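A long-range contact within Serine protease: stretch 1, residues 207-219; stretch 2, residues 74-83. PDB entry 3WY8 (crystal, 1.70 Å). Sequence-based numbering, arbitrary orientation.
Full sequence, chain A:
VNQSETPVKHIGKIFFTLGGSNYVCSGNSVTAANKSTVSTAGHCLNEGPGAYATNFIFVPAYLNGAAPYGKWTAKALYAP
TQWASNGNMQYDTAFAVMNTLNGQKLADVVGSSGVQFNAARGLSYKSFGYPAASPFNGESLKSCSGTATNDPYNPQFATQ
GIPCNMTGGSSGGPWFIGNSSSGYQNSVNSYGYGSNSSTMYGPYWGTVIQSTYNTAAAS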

# COMPACT_ATOMS: atom_id res chain seq x y z
N THR A 207 8.55 -4.60 -14.02
CA THR A 207 9.97 -4.78 -13.73
C THR A 207 10.59 -3.67 -12.89
O THR A 207 11.48 -3.93 -12.09
CB THR A 207 10.79 -4.96 -15.03
OG1 THR A 207 10.45 -3.92 -15.95
CG2 THR A 207 10.51 -6.32 -15.66
N VAL A 208 10.12 -2.43 -13.08
CA VAL A 208 10.66 -1.29 -12.32
C VAL A 208 10.31 -1.43 -10.84
O VAL A 208 11.18 -1.33 -9.97
CB VAL A 208 10.16 0.06 -12.90
CG1 VAL A 208 10.59 1.23 -12.01
CG2 VAL A 208 10.68 0.26 -14.34
N ILE A 209 9.03 -1.68 -10.56
CA ILE A 209 8.57 -1.87 -9.18
C ILE A 209 9.19 -3.14 -8.57
O ILE A 209 9.57 -3.15 -7.39
CB ILE A 209 7.02 -1.82 -9.10
CG1 ILE A 209 6.55 -0.39 -9.42
CG2 ILE A 209 6.52 -2.27 -7.73
CD1 ILE A 209 5.03 -0.22 -9.64
N GLN A 210 9.33 -4.19 -9.38
CA GLN A 210 9.99 -5.42 -8.95
C GLN A 210 11.42 -5.15 -8.48
O GLN A 210 11.85 -5.67 -7.45
CB GLN A 210 10.00 -6.45 -10.07
CG GLN A 210 10.62 -7.78 -9.67
CD GLN A 210 10.58 -8.80 -10.79
OE1 GLN A 210 10.66 -8.45 -11.96
NE2 GLN A 210 10.45 -10.07 -10.42
N SER A 211 12.16 -4.35 -9.25
CA SER A 211 13.54 -4.00 -8.89
C SER A 211 13.62 -3.25 -7.56
O SER A 211 14.54 -3.47 -6.77
CB SER A 211 14.20 -3.19 -10.01
OG SER A 211 14.48 -4.03 -11.13
N THR A 212 12.64 -2.37 -7.31
CA THR A 212 12.56 -1.65 -6.04
C THR A 212 12.28 -2.62 -4.90
O THR A 212 12.89 -2.54 -3.84
CB THR A 212 11.50 -0.53 -6.08
OG1 THR A 212 11.78 0.35 -7.18
CG2 THR A 212 11.53 0.29 -4.80
N TYR A 213 11.35 -3.55 -5.13
CA TYR A 213 11.05 -4.59 -4.15
C TYR A 213 12.31 -5.40 -3.81
O TYR A 213 12.61 -5.65 -2.64
CB TYR A 213 9.92 -5.50 -4.63
CG TYR A 213 9.86 -6.81 -3.88
CD1 TYR A 213 9.31 -6.87 -2.60
CD2 TYR A 213 10.39 -7.98 -4.43
CE1 TYR A 213 9.27 -8.07 -1.89
CE2 TYR A 213 10.35 -9.18 -3.73
CZ TYR A 213 9.79 -9.22 -2.47
OH TYR A 213 9.76 -10.41 -1.78
N ASN A 214 13.05 -5.80 -4.85
CA ASN A 214 14.24 -6.63 -4.70
C ASN A 214 15.29 -6.00 -3.79
O ASN A 214 15.83 -6.67 -2.90
CB ASN A 214 14.86 -6.96 -6.06
CG ASN A 214 14.05 -7.98 -6.85
OD1 ASN A 214 13.27 -8.76 -6.29
ND2 ASN A 214 14.24 -7.99 -8.16
N THR A 215 15.57 -4.72 -3.99
CA THR A 215 16.53 -4.00 -3.14
C THR A 215 16.00 -3.82 -1.71
O THR A 215 16.74 -4.04 -0.74
CB THR A 215 17.04 -2.67 -3.78
OG1 THR A 215 18.09 -2.12 -2.97
CG2 THR A 215 15.93 -1.64 -3.95
N ALA A 216 14.73 -3.45 -1.57
CA ALA A 216 14.12 -3.27 -0.26
C ALA A 216 14.13 -4.57 0.55
O ALA A 216 14.50 -4.58 1.72
CB ALA A 216 12.70 -2.75 -0.39
N ALA A 217 13.75 -5.67 -0.10
CA ALA A 217 13.58 -6.97 0.56
C ALA A 217 14.87 -7.54 1.15
O ALA A 217 14.84 -8.32 2.10
CB ALA A 217 12.94 -7.97 -0.40
N ALA A 218 16.00 -7.15 0.56
CA ALA A 218 17.31 -7.60 1.03
C ALA A 218 17.89 -6.68 2.11
O ALA A 218 18.80 -7.08 2.84
CB ALA A 218 18.28 -7.71 -0.14
N SER A 219 17.34 -5.47 2.22
CA SER A 219 17.93 -4.39 3.02
C SER A 219 17.58 -4.41 4.51
O SER A 219 16.77 -5.21 4.97
CB SER A 219 17.53 -3.03 2.43
OG SER A 219 18.07 -2.88 1.13
OXT SER A 219 18.11 -3.62 5.29
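Stretch 2, residues 74-83: AKALYAPTQW

Residues 207-218 form a helix, supported by phi/psi values near -60/-45 over most of its length and by successive i to i+4 backbone hydrogen bonds such as Tyr213 N to Ile209 O at 2.9 Å. Stretch 2 turns a corner at Lys75 (-92/-30), runs extended through Ala76, Leu77 and Tyr78 (-149/157, -134/136, -131/113), and enters a second helix at Thr81, with Pro80 as its N-cap. Strand 76-78 runs nearly antiparallel to the helix: the N-to-C directions differ by 163° and the axes approach to 8.8 Å. The register agrees, since CA of Thr212 lies 5.8 Å from CA of Pro80 and CA of Ala216 lies 6.1 Å from CA of Tyr78. As the chain ascends from Tyr78 to Pro80, its partners descend by one helical turn.

Side chains follow the alternation of the extended chain: CA-to-CB points toward the helix at Tyr78 and Pro80 but away at Leu77 and Ala79. Tyr78 (chi1 -59°, m) lays one ring face over Ala216, whose CA is 4.2 Å from the ring centroid and 21° off the normal, a CH-pi contact; Ala216 CB also reaches Tyr78 CD2 at 3.7 Å. Thr212 packs its CG2 3.3 Å from Tyr78 O and its OG1 3.5 Å from Pro80 CB. One turn earlier, Val208 CG1 meets Pro80 CB at 3.8 Å and Gln82 OE1 at 3.5 Å.

No clear direct hydrogen bond crosses the interface, so packing dominates until the C-terminus. There Ser219 OXT and Lys75 NZ form a long salt bridge at 3.7 Å, reinforced by a water that accepts from Lys75 NZ (2.8 Å) and donates to Ser219 O (2.7 Å). The contact buries 448 Å², both sides summed.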

# COMPACT_ATOMS: atom_id res chain seq x y z
N ALA A 74 9.90 2.77 10.56
CA ALA A 74 10.72 2.51 9.38
C ALA A 74 12.17 2.88 9.61
O ALA A 74 12.47 3.97 10.12
CB ALA A 74 10.19 3.28 8.17
N LYS A 75 13.08 1.98 9.25
CA LYS A 75 14.49 2.33 9.24
C LYS A 75 14.93 2.84 7.86
O LYS A 75 15.82 3.67 7.77
CB LYS A 75 15.38 1.18 9.73
CG LYS A 75 15.41 -0.05 8.87
CD LYS A 75 16.58 -0.95 9.27
CE LYS A 75 16.67 -2.12 8.33
NZ LYS A 75 17.46 -3.25 8.89
N ALA A 76 14.29 2.35 6.80
CA ALA A 76 14.61 2.79 5.45
C ALA A 76 13.39 2.75 4.53
O ALA A 76 12.43 2.03 4.80
CB ALA A 76 15.75 1.96 4.87
N LEU A 77 13.44 3.55 3.46
CA LEU A 77 12.33 3.68 2.52
C LEU A 77 12.85 3.59 1.10
O LEU A 77 13.88 4.20 0.77
CB LEU A 77 11.60 5.00 2.73
CG LEU A 77 11.13 5.34 4.14
CD1 LEU A 77 10.79 6.82 4.26
CD2 LEU A 77 9.95 4.46 4.55
N TYR A 78 12.14 2.84 0.26
CA TYR A 78 12.60 2.56 -1.11
C TYR A 78 11.52 2.82 -2.14
O TYR A 78 10.51 2.11 -2.18
CB TYR A 78 13.10 1.12 -1.21
CG TYR A 78 14.24 0.85 -0.26
CD1 TYR A 78 15.56 1.07 -0.65
CD2 TYR A 78 14.00 0.40 1.04
CE1 TYR A 78 16.61 0.84 0.23
CE2 TYR A 78 15.04 0.17 1.93
CZ TYR A 78 16.34 0.39 1.52
OH TYR A 78 17.37 0.16 2.40
N ALA A 79 11.73 3.83 -2.97
CA ALA A 79 10.85 4.11 -4.09
C ALA A 79 11.66 4.08 -5.39
O ALA A 79 12.86 4.38 -5.36
CB ALA A 79 10.18 5.47 -3.90
N PRO A 80 11.01 3.73 -6.52
CA PRO A 80 11.73 3.77 -7.79
C PRO A 80 12.15 5.19 -8.14
O PRO A 80 11.51 6.16 -7.70
CB PRO A 80 10.69 3.26 -8.81
CG PRO A 80 9.39 3.31 -8.13
CD PRO A 80 9.65 3.18 -6.66
N THR A 81 13.24 5.31 -8.91
CA THR A 81 13.75 6.60 -9.38
C THR A 81 12.64 7.42 -10.02
O THR A 81 12.53 8.62 -9.79
CB THR A 81 14.89 6.40 -10.41
OG1 THR A 81 15.87 5.50 -9.88
CG2 THR A 81 15.56 7.73 -10.74
N GLN A 82 11.83 6.74 -10.83
CA GLN A 82 10.73 7.37 -11.55
C GLN A 82 9.74 8.04 -10.60
O GLN A 82 9.15 9.07 -10.95
CB GLN A 82 10.02 6.36 -12.45
CG GLN A 82 10.87 5.83 -13.61
CD GLN A 82 11.68 4.60 -13.25
OE1 GLN A 82 12.04 4.38 -12.09
NE2 GLN A 82 11.98 3.78 -14.25
N TRP A 83 9.57 7.48 -9.41
CA TRP A 83 8.76 8.14 -8.38
C TRP A 83 9.52 9.26 -7.66
O TRP A 83 9.07 10.42 -7.63
CB TRP A 83 8.15 7.17 -7.36
CG TRP A 83 7.28 7.95 -6.44
CD1 TRP A 83 7.57 8.36 -5.17
CD2 TRP A 83 6.01 8.53 -6.76
NE1 TRP A 83 6.55 9.13 -4.67
CE2 TRP A 83 5.58 9.25 -5.63
CE3 TRP A 83 5.20 8.50 -7.91
CZ2 TRP A 83 4.36 9.93 -5.60
CZ3 TRP A 83 3.99 9.18 -7.88
CH2 TRP A 83 3.58 9.89 -6.73
O HOH W 1 16.23 -5.45 7.62
O HOH W 2 17.88 -0.72 5.49